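Long-range contacts in endoglucanase CEL5A (Eubacterium cellulosolvens, PDB 4AFD), which probably binds beta-glucan chains, xyloglucan in particular, through its non-catalytic family 65 carbohydrate-binding module, and so keeps the endoglucanase near its substrate: residues T23-A28 with V110-S115; V58-R63 with Q71-I76. All coordinates share one frame; numbering follows the deposited sequence.

Contact 1: residues T23-A28 with V110-S115. With BGC (beta-D-glucopyranose), chain B.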
ATOM      1  N   THR A  23       1.444  12.656 -13.875  0.91 54.93           N
ATOM      2  CA  THR A  23       1.100  11.251 -13.465  0.91 54.65           C
ATOM      3  C   THR A  23       2.294  10.734 -12.635  0.91 48.78           C
ATOM      4  O   THR A  23       2.542   9.511 -12.471  0.91 55.01           O
ATOM      5  CB  THR A  23       0.658  10.298 -14.610  0.91 62.36           C
ATOM      6  OG1 THR A  23       1.507  10.467 -15.757  0.91 72.27           O
ATOM      7  CG2 THR A  23      -0.795  10.573 -15.003  0.91 62.45           C
ATOM      8  N   ASP A  24       3.045  11.753 -12.207  0.58 38.10           N
ATOM      9  CA  ASP A  24       3.940  11.668 -11.075  0.52 30.98           C
ATOM     10  C   ASP A  24       3.135  11.767  -9.754  1.00 23.11           C
ATOM     11  O   ASP A  24       2.293  12.676  -9.556  1.00 23.71           O
ATOM     12  CB  ASP A  24       4.954  12.782 -11.137  0.52 35.26           C
ATOM     13  CG  ASP A  24       5.753  12.853  -9.889  0.52 34.64           C
ATOM     14  OD1 ASP A  24       6.617  11.982  -9.687  0.52 42.07           O
ATOM     15  OD2 ASP A  24       5.462  13.746  -9.078  0.52 36.63           O
ATOM     16  N   TRP A  25       3.376  10.818  -8.879  1.00 15.48           N
ATOM     17  CA  TRP A  25       2.424  10.600  -7.755  1.00 12.04           C
ATOM     18  C   TRP A  25       3.227  10.200  -6.576  1.00 10.69           C
ATOM     19  O   TRP A  25       3.652   9.045  -6.407  1.00 11.86           O
ATOM     20  CB  TRP A  25       1.395   9.515  -8.202  1.00 11.87           C
ATOM     21  CG  TRP A  25       0.288   9.326  -7.194  1.00 10.22           C
ATOM     22  CD1 TRP A  25       0.027  10.072  -6.011  1.00 10.68           C
ATOM     23  CD2 TRP A  25      -0.831   8.427  -7.367  1.00  9.41           C
ATOM     24  NE1 TRP A  25      -1.106   9.562  -5.414  1.00  9.73           N
ATOM     25  CE2 TRP A  25      -1.646   8.566  -6.196  1.00  9.24           C
ATOM     26  CE3 TRP A  25      -1.148   7.430  -8.272  1.00  9.45           C
ATOM     27  CZ2 TRP A  25      -2.788   7.810  -6.013  1.00 10.01           C
ATOM     28  CZ3 TRP A  25      -2.317   6.710  -8.060  1.00 10.55           C
ATOM     29  CH2 TRP A  25      -3.125   6.924  -6.979  1.00 10.11           C
ATOM     30  N   PRO A  26       3.455  11.149  -5.634  1.00  9.64           N
ATOM     31  CA  PRO A  26       4.302  10.849  -4.484  1.00 10.22           C
ATOM     32  C   PRO A  26       3.722   9.781  -3.552  1.00  8.09           C
ATOM     33  O   PRO A  26       2.479   9.614  -3.483  1.00 10.06           O
ATOM     34  CB  PRO A  26       4.578  12.162  -3.792  1.00 11.65           C
ATOM     35  CG  PRO A  26       3.475  12.999  -4.268  1.00 13.83           C
ATOM     36  CD  PRO A  26       3.023  12.549  -5.617  1.00 10.67           C
ATOM     37  N   SER A  27       4.533   9.220  -2.726  1.00  7.63           N
ATOM     38  CA  SER A  27       4.148   8.131  -1.818  1.00  7.62           C
ATOM     39  C   SER A  27       4.503   8.386  -0.381  1.00  7.32           C
ATOM     40  O   SER A  27       5.492   9.136  -0.074  1.00  7.72           O
ATOM     41  CB  SER A  27       4.842   6.842  -2.211  1.00  7.91           C
ATOM     42  OG  SER A  27       4.715   6.578  -3.617  1.00  8.83           O
ATOM     43  N   ALA A  28       3.827   7.738   0.545  1.00  6.80           N
ATOM     44  CA  ALA A  28       4.222   7.655   1.910  1.00  7.31           C
ATOM     45  C   ALA A  28       5.148   6.528   2.212  1.00  7.85           C
ATOM     46  O   ALA A  28       5.876   6.556   3.214  1.00  8.99           O
ATOM     47  CB  ALA A  28       2.978   7.598   2.807  1.00  9.42           C
ATOM     48  N   VAL A 110       2.027   3.033  -0.754  1.00  5.73           N
ATOM     49  CA  VAL A 110       0.931   3.687  -0.029  1.00  6.17           C
ATOM     50  C   VAL A 110       0.949   5.107  -0.484  1.00  6.59           C
ATOM     51  O   VAL A 110       1.998   5.793  -0.356  1.00  7.05           O
ATOM     52  CB  VAL A 110       1.155   3.606   1.472  1.00  6.98           C
ATOM     53  CG1 VAL A 110       0.073   4.406   2.184  1.00  8.30           C
ATOM     54  CG2 VAL A 110       1.191   2.171   1.983  1.00  8.53           C
ATOM     55  N   LYS A 111      -0.168   5.657  -0.987  1.00  6.43           N
ATOM     56  CA  LYS A 111      -0.198   6.977  -1.626  1.00  7.00           C
ATOM     57  C   LYS A 111      -1.422   7.749  -1.204  1.00  6.76           C
ATOM     58  O   LYS A 111      -2.485   7.181  -0.858  1.00  7.04           O
ATOM     59  CB  LYS A 111      -0.281   6.863  -3.140  1.00  7.58           C
ATOM     60  CG  LYS A 111       0.940   6.146  -3.796  1.00  8.69           C
ATOM     61  CD  LYS A 111       0.837   6.305  -5.339  1.00  8.64           C
ATOM     62  CE  LYS A 111       1.901   5.596  -6.130  1.00  8.87           C
ATOM     63  NZ  LYS A 111       3.194   6.340  -5.956  1.00  8.90           N
ATOM     64  N   PRO A 112      -1.284   9.047  -1.172  1.00  6.78           N
ATOM     65  CA  PRO A 112      -2.463   9.925  -0.860  1.00  6.95           C
ATOM     66  C   PRO A 112      -3.238  10.270  -2.163  1.00  6.99           C
ATOM     67  O   PRO A 112      -2.712  10.313  -3.258  1.00  8.51           O
ATOM     68  CB  PRO A 112      -1.769  11.237  -0.404  1.00  7.30           C
ATOM     69  CG  PRO A 112      -0.535  11.332  -1.291  1.00  7.73           C
ATOM     70  CD  PRO A 112      -0.036   9.858  -1.385  1.00  7.37           C
ATOM     71  N   LEU A 113      -4.532  10.551  -1.958  1.00  7.52           N
ATOM     72  CA  LEU A 113      -5.298  11.231  -2.985  1.00  8.53           C
ATOM     73  C   LEU A 113      -5.069  12.706  -2.753  1.00  8.64           C
ATOM     74  O   LEU A 113      -4.666  13.132  -1.660  1.00  8.32           O
ATOM     75  CB  LEU A 113      -6.800  10.833  -2.920  1.00  9.76           C
ATOM     76  CG  LEU A 113      -7.041   9.320  -3.024  1.00 10.70           C
ATOM     77  CD1 LEU A 113      -8.546   8.980  -3.081  1.00 12.61           C
ATOM     78  CD2 LEU A 113      -6.355   8.677  -4.221  1.00 11.92           C
ATOM     79  N   PRO A 114      -5.445  13.564  -3.726  1.00  9.19           N
ATOM     80  CA  PRO A 114      -5.116  15.035  -3.617  1.00  9.21           C
ATOM     81  C   PRO A 114      -5.837  15.646  -2.408  1.00  8.89           C
ATOM     82  O   PRO A 114      -6.950  15.275  -1.997  1.00  9.48           O
ATOM     83  CB  PRO A 114      -5.676  15.645  -4.909  1.00 10.73           C
ATOM     84  CG  PRO A 114      -5.539  14.462  -5.902  1.00 11.87           C
ATOM     85  CD  PRO A 114      -5.914  13.215  -5.105  1.00 11.46           C
ATOM     86  N   SER A 115      -5.131  16.599  -1.733  1.00  7.73           N
ATOM     87  CA  SER A 115      -5.680  17.342  -0.606  1.00  8.00           C
ATOM     88  C   SER A 115      -4.954  18.642  -0.495  1.00  7.44           C
ATOM     89  O   SER A 115      -3.843  18.837  -1.009  1.00  8.29           O
ATOM     90  CB  SER A 115      -5.476  16.515   0.669  1.00  7.87           C
ATOM     91  OG  SER A 115      -4.073  16.518   1.080  1.00  7.41           O
TER
HETATM   92  C2  BGC B   2      -2.406   7.609 -11.848  1.00 49.09           C
HETATM   93  C3  BGC B   2      -1.106   7.128 -12.633  1.00 54.84           C
HETATM   94  C4  BGC B   2      -1.078   5.624 -12.485  1.00 54.93           C
HETATM   95  C5  BGC B   2      -2.326   5.086 -13.330  1.00 54.29           C
HETATM   96  C6  BGC B   2      -2.207   3.608 -13.501  1.00 43.89           C
HETATM   97  C1  BGC B   2      -3.769   6.800 -12.267  1.00 52.50           C
HETATM   98  O2  BGC B   2      -2.540   8.945 -12.137  1.00 54.29           O
HETATM   99  O3  BGC B   2       0.152   7.559 -12.099  1.00 47.09           O
HETATM  100  O4  BGC B   2       0.121   5.093 -13.049  1.00 60.36           O
HETATM  101  O5  BGC B   2      -3.607   5.365 -12.662  1.00 52.31           O
HETATM  102  O6  BGC B   2      -1.033   3.490 -14.187  1.00 41.15           O
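Lys111 lies over one face of the Trp25 indole and ends in a polar grip beyond it. Its CB passes 3.6 Å from Trp25 NE1, and CG runs near Pro26 O and Ser27 OG. CD then settles over the five-membered ring, 3.4 Å from its centroid, a CH-pi contact that suits a long aliphatic stem on a flat aromatic. CE carries the chain past the ring, and the bend at chi4 (-73°) swings NZ to Trp25 O and Ser27 OG, each at 2.8 Å; Tyr107 OH is a further partner. The ammonium also makes an off-centre cation-pi contact with the same indole. Here the loop before strand 29-31 is fastened to the end of strand 107-112 in the module's sugar-binding sheet, and the backbone adds one bond, Ala28 N to Val110 O at 2.8 Å. Trp25 NE1 donates to Pro112 O at 2.8 Å; the acceptor lies in the ring plane, so the bond limits how far the indole can turn. A leucine in place of this tryptophan would probably leave Pro112 O without its donor and the lysine stem without its aromatic bed. On the ligand side, Trp25 CE3 comes within 3.8 Å of C2 of the chain B glucose.

Contact 2: residues V58-R63 with Q71-I76. With BGC (beta-D-glucopyranose), chain C; BGC (beta-D-glucopyranose), chain B; BGC (beta-D-glucopyranose), chain D.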
ATOM      1  N   VAL A  58      -4.715   5.323  -0.527  1.00  6.77           N
ATOM      2  CA  VAL A  58      -4.849   4.082  -1.295  1.00  7.00           C
ATOM      3  C   VAL A  58      -3.574   3.229  -1.123  1.00  6.30           C
ATOM      4  O   VAL A  58      -2.472   3.782  -0.851  1.00  6.74           O
ATOM      5  CB  VAL A  58      -5.131   4.303  -2.802  1.00  7.52           C
ATOM      6  CG1 VAL A  58      -6.527   4.923  -3.033  1.00  9.70           C
ATOM      7  CG2 VAL A  58      -4.019   5.124  -3.464  1.00  8.98           C
ATOM      8  N   LEU A  59      -3.733   1.960  -1.420  1.00  5.72           N
ATOM      9  CA  LEU A  59      -2.612   0.997  -1.462  1.00  5.76           C
ATOM     10  C   LEU A  59      -2.512   0.519  -2.853  1.00  5.70           C
ATOM     11  O   LEU A  59      -3.535   0.222  -3.525  1.00  6.30           O
ATOM     12  CB  LEU A  59      -2.922  -0.170  -0.488  1.00  6.20           C
ATOM     13  CG  LEU A  59      -1.903  -1.298  -0.472  1.00  6.42           C
ATOM     14  CD1 LEU A  59      -0.550  -0.864   0.078  1.00  7.95           C
ATOM     15  CD2 LEU A  59      -2.436  -2.419   0.361  1.00  7.78           C
ATOM     16  N   ILE A  60      -1.323   0.468  -3.431  1.00  5.83           N
ATOM     17  CA  ILE A  60      -1.057   0.014  -4.839  1.00  5.93           C
ATOM     18  C   ILE A  60      -0.260  -1.241  -4.726  1.00  5.56           C
ATOM     19  O   ILE A  60       0.844  -1.272  -4.101  1.00  5.79           O
ATOM     20  CB  ILE A  60      -0.255   1.041  -5.629  1.00  6.97           C
ATOM     21  CG1 ILE A  60      -0.689   2.556  -5.524  1.00  9.43           C
ATOM     22  CG2 ILE A  60      -0.021   0.524  -7.065  1.00  7.30           C
ATOM     23  CD1 ILE A  60      -2.049   2.603  -5.964  1.00 11.55           C
ATOM     24  N   PHE A  61      -0.671  -2.327  -5.405  1.00  5.69           N
ATOM     25  CA  PHE A  61       0.171  -3.461  -5.755  1.00  5.62           C
ATOM     26  C   PHE A  61       0.382  -3.450  -7.239  1.00  5.59           C
ATOM     27  O   PHE A  61      -0.713  -3.398  -7.932  1.00  6.25           O
ATOM     28  CB  PHE A  61      -0.466  -4.807  -5.322  1.00  6.36           C
ATOM     29  CG  PHE A  61      -0.119  -5.225  -3.888  1.00  6.64           C
ATOM     30  CD1 PHE A  61      -0.194  -4.319  -2.783  1.00  6.66           C
ATOM     31  CD2 PHE A  61       0.306  -6.500  -3.649  1.00  7.30           C
ATOM     32  CE1 PHE A  61       0.144  -4.782  -1.518  1.00  6.91           C
ATOM     33  CE2 PHE A  61       0.561  -6.974  -2.315  1.00  7.72           C
ATOM     34  CZ  PHE A  61       0.526  -6.030  -1.313  1.00  6.91           C
ATOM     35  N   ALA A  62       1.572  -3.444  -7.814  1.00  5.29           N
ATOM     36  CA  ALA A  62       1.726  -3.283  -9.252  1.00  5.29           C
ATOM     37  C   ALA A  62       2.687  -4.298  -9.776  1.00  5.37           C
ATOM     38  O   ALA A  62       3.688  -4.720  -9.091  1.00  5.62           O
ATOM     39  CB  ALA A  62       2.093  -1.857  -9.628  1.00  5.51           C
ATOM     40  N   ARG A  63       2.469  -4.720 -11.029  1.00  5.75           N
ATOM     41  CA  ARG A  63       3.404  -5.534 -11.839  1.00  6.30           C
ATOM     42  C   ARG A  63       3.664  -4.775 -13.080  1.00  6.66           C
ATOM     43  O   ARG A  63       2.678  -4.374 -13.775  1.00  6.62           O
ATOM     44  CB  ARG A  63       2.783  -6.870 -12.149  1.00  6.73           C
ATOM     45  CG  ARG A  63       3.705  -7.786 -12.970  1.00  7.22           C
ATOM     46  CD  ARG A  63       3.042  -9.090 -13.357  1.00  7.93           C
ATOM     47  NE  ARG A  63       1.981  -8.838 -14.381  1.00  8.13           N
ATOM     48  CZ  ARG A  63       1.102  -9.768 -14.733  1.00  9.63           C
ATOM     49  NH1 ARG A  63       0.951 -10.898 -14.078  1.00 11.23           N
ATOM     50  NH2 ARG A  63       0.263  -9.492 -15.720  1.00  9.90           N
ATOM     51  N   GLN A  71       0.759  -4.827 -17.644  1.00  7.71           N
ATOM     52  CA  GLN A  71       0.882  -4.120 -16.372  1.00  7.69           C
ATOM     53  C   GLN A  71      -0.348  -4.314 -15.507  1.00  6.57           C
ATOM     54  O   GLN A  71      -1.485  -4.118 -15.981  1.00  7.21           O
ATOM     55  CB  GLN A  71       1.084  -2.630 -16.670  1.00  8.96           C
ATOM     56  CG  GLN A  71       1.053  -1.798 -15.360  1.00 12.16           C
ATOM     57  CD  GLN A  71       1.616  -0.443 -15.536  1.00 17.98           C
ATOM     58  OE1 GLN A  71       0.913   0.548 -15.772  1.00 24.85           O
ATOM     59  NE2 GLN A  71       2.886  -0.386 -15.565  1.00 21.43           N
ATOM     60  N   ILE A  72      -0.177  -4.665 -14.235  1.00  6.30           N
ATOM     61  CA  ILE A  72      -1.236  -4.670 -13.233  1.00  6.07           C
ATOM     62  C   ILE A  72      -1.037  -3.449 -12.401  1.00  5.65           C
ATOM     63  O   ILE A  72       0.086  -3.185 -11.881  1.00  6.19           O
ATOM     64  CB  ILE A  72      -1.170  -5.940 -12.341  1.00  6.20           C
ATOM     65  CG1 ILE A  72      -1.321  -7.199 -13.196  1.00  7.71           C
ATOM     66  CG2 ILE A  72      -2.264  -5.861 -11.268  1.00  6.95           C
ATOM     67  CD1 ILE A  72      -1.082  -8.458 -12.384  1.00  8.93           C
ATOM     68  N   TRP A  73      -2.050  -2.607 -12.260  1.00  5.72           N
ATOM     69  CA  TRP A  73      -2.013  -1.474 -11.293  1.00  6.10           C
ATOM     70  C   TRP A  73      -3.193  -1.660 -10.383  1.00  6.94           C
ATOM     71  O   TRP A  73      -4.344  -1.238 -10.681  1.00  8.33           O
ATOM     72  CB  TRP A  73      -2.083  -0.170 -12.021  1.00  6.94           C
ATOM     73  CG  TRP A  73      -1.919   1.035 -11.109  1.00  7.19           C
ATOM     74  CD1 TRP A  73      -2.952   1.791 -10.601  1.00  7.92           C
ATOM     75  CD2 TRP A  73      -0.689   1.631 -10.627  1.00  7.19           C
ATOM     76  NE1 TRP A  73      -2.443   2.821  -9.807  1.00  8.53           N
ATOM     77  CE2 TRP A  73      -1.087   2.771  -9.855  1.00  7.75           C
ATOM     78  CE3 TRP A  73       0.689   1.377 -10.818  1.00  7.49           C
ATOM     79  CZ2 TRP A  73      -0.109   3.630  -9.257  1.00  7.90           C
ATOM     80  CZ3 TRP A  73       1.606   2.221 -10.227  1.00  8.20           C
ATOM     81  CH2 TRP A  73       1.225   3.277  -9.437  1.00  7.74           C
ATOM     82  N   ALA A  74      -3.011  -2.393  -9.302  1.00  7.86           N
ATOM     83  CA  ALA A  74      -4.123  -2.748  -8.338  1.00  8.37           C
ATOM     84  C   ALA A  74      -4.210  -1.565  -7.349  1.00  8.84           C
ATOM     85  O   ALA A  74      -3.433  -1.590  -6.338  1.00 11.65           O
ATOM     86  CB  ALA A  74      -3.883  -4.044  -7.768  1.00 10.59           C
ATOM     87  N   GLN A  75      -4.929  -0.554  -7.608  1.00 10.14           N
ATOM     88  CA  GLN A  75      -5.141   0.528  -6.705  1.00 10.42           C
ATOM     89  C   GLN A  75      -6.353   0.221  -5.853  1.00 10.37           C
ATOM     90  O   GLN A  75      -7.491   0.110  -6.419  1.00 13.35           O
ATOM     91  CB  GLN A  75      -5.359   1.754  -7.512  1.00 13.04           C
ATOM     92  CG  GLN A  75      -5.502   3.018  -6.791  1.00 14.24           C
ATOM     93  CD  GLN A  75      -5.446   4.159  -7.698  1.00 14.78           C
ATOM     94  OE1 GLN A  75      -4.619   4.346  -8.566  1.00 15.76           O
ATOM     95  NE2 GLN A  75      -6.397   5.045  -7.448  1.00 16.44           N
ATOM     96  N   ILE A  76      -6.155   0.114  -4.553  1.00  8.51           N
ATOM     97  CA  ILE A  76      -7.066  -0.436  -3.615  0.52  8.82           C
ATOM     98  C   ILE A  76      -7.453   0.737  -2.622  1.00  8.07           C
ATOM     99  O   ILE A  76      -6.551   1.259  -1.974  1.00  7.96           O
ATOM    100  CB  ILE A  76      -6.244  -1.617  -3.004  0.52  8.48           C
ATOM    101  CG1 ILE A  76      -5.717  -2.577  -4.101  0.52  9.61           C
ATOM    102  CG2 ILE A  76      -7.061  -2.359  -1.952  0.52  8.65           C
ATOM    103  CD1 ILE A  76      -4.499  -3.434  -3.733  0.52 10.10           C
TER
HETATM  104  C2  BGC C   3       2.028   4.160 -15.035  0.94 61.88           C
HETATM  105  C3  BGC C   3       3.133   3.175 -14.535  0.94 54.87           C
HETATM  106  C4  BGC C   3       4.192   4.072 -13.766  0.94 53.43           C
HETATM  107  C5  BGC C   3       3.498   4.765 -12.543  0.94 62.97           C
HETATM  108  C6  BGC C   3       4.520   5.690 -11.811  0.94 66.13           C
HETATM  109  C1  BGC C   3       1.357   4.845 -13.744  0.94 60.29           C
HETATM  110  O2  BGC C   3       1.099   3.417 -15.744  0.94 60.30           O
HETATM  111  O3  BGC C   3       3.819   2.599 -15.604  0.94 49.98           O
HETATM  112  O4  BGC C   3       5.255   3.351 -13.219  0.94 55.88           O
HETATM  113  O5  BGC C   3       2.343   5.603 -12.991  0.94 61.40           O
HETATM  114  O6  BGC C   3       5.584   4.866 -11.397  0.94 67.29           O
HETATM  115  C2  BGC B   2      -2.406   7.609 -11.848  1.00 49.09           C
HETATM  116  C3  BGC B   2      -1.106   7.128 -12.633  1.00 54.84           C
HETATM  117  C4  BGC B   2      -1.078   5.624 -12.485  1.00 54.93           C
HETATM  118  C5  BGC B   2      -2.326   5.086 -13.330  1.00 54.29           C
HETATM  119  C6  BGC B   2      -2.207   3.608 -13.501  1.00 43.89           C
HETATM  120  C1  BGC B   2      -3.769   6.800 -12.267  1.00 52.50           C
HETATM  121  O2  BGC B   2      -2.540   8.945 -12.137  1.00 54.29           O
HETATM  122  O3  BGC B   2       0.152   7.559 -12.099  1.00 47.09           O
HETATM  123  O4  BGC B   2       0.121   5.093 -13.049  1.00 60.36           O
HETATM  124  O5  BGC B   2      -3.607   5.365 -12.662  1.00 52.31           O
HETATM  125  O6  BGC B   2      -1.033   3.490 -14.187  1.00 41.15           O
HETATM  126  C2  BGC D   1      -8.081   9.009 -11.026  0.79 46.80           C
HETATM  127  C3  BGC D   1      -6.787   8.339 -10.429  0.79 42.88           C
HETATM  128  C4  BGC D   1      -5.811   8.162 -11.679  0.79 46.57           C
HETATM  129  C5  BGC D   1      -5.490   9.632 -12.312  0.79 47.12           C
HETATM  130  C6  BGC D   1      -4.936   9.516 -13.755  0.79 54.34           C
HETATM  131  C1  BGC D   1      -7.599  10.469 -11.369  0.79 44.13           C
HETATM  132  O1  BGC D   1      -8.710  11.242 -11.787  0.79 40.14           O
HETATM  133  O2  BGC D   1      -9.075   9.015 -10.019  0.79 49.56           O
HETATM  134  O3  BGC D   1      -7.042   7.122  -9.699  0.79 34.60           O
HETATM  135  O4  BGC D   1      -4.585   7.569 -11.360  0.79 47.86           O
HETATM  136  O5  BGC D   1      -6.665  10.476 -12.483  0.79 42.43           O
HETATM  137  O6  BGC D   1      -4.034  10.595 -13.953  0.79 58.23           O
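Trp73 rests one face of its indole on Ile60 and turns the other to the sugars. Ile60 CG2 lies 3.6 Å from the centroid of the six-membered ring, almost on its normal. Over the opposite face are C1 of the chain C glucose and C6 of the chain B glucose, the latter offset toward the rim and 3.5 Å from Trp73 CD1. A broad apolar surface suits the C-H groups of a pyranose. Two glutamines add hydrogen bonds, their amides able to donate and accept at once. Gln71 uses both ends on the chain C glucose, OE1 accepting from O2 at 2.9 Å and NE2 donating to O3. Gln75 NE2 reaches O3 of the chain D glucose at 3.1 Å, and its OE1 accepts Trp73 NE1 in the indole plane, at 2.9 Å. That bond should limit rotation of the indole and favours the amide orientation in which NE2 faces the sugar. The frame is an antiparallel beta hairpin whose strand 72-76 edges the four-stranded sheet. Hydrogen-bonded pairs Leu59-Ile76, Phe61-Ala74 and Arg63-Ile72 set its register, so that Ile60, Ala62, Trp73 and Gln75 share the ligand face. Ile60, with CG1 beside its backbone N (chi1 -45°), sends CD1 to Gln75 CG at 3.6 Å and leaves CG2 for the indole. On the other face, Leu59, Phe61 and Ile76 meet helix 90-97. Farther along, Ile72 CD1 sits over the centre of the Arg63 guanidinium, 3.5 Å from CZ, while the charged group makes a salt bridge to Asp104 and donates to Pro70 O.

Overall arrangement
Contacts 1 and 2 meet on one antiparallel sheet, where strands 107-112 and 57-63 are neighbours and Lys111 O probably accepts from Val58 N. Contact 2 is nested inside the chain loop closed by contact 1. Contact 1 is buried and joins a loop to a strand end, so its bonds are largely individual side-chain ones; contact 2 pairs two strands through regular backbone bonds and is partly buried, though its centre lies nearer the middle of the chain, with one face toward the sugars and the other packed largely against helix 90-97 and strand 85-89. Both touch the chain B glucose, and Trp25 CZ3 packs 3.3 Å from Gln75 OE1. Trp20 and Trp64 belong to the same ligand pocket.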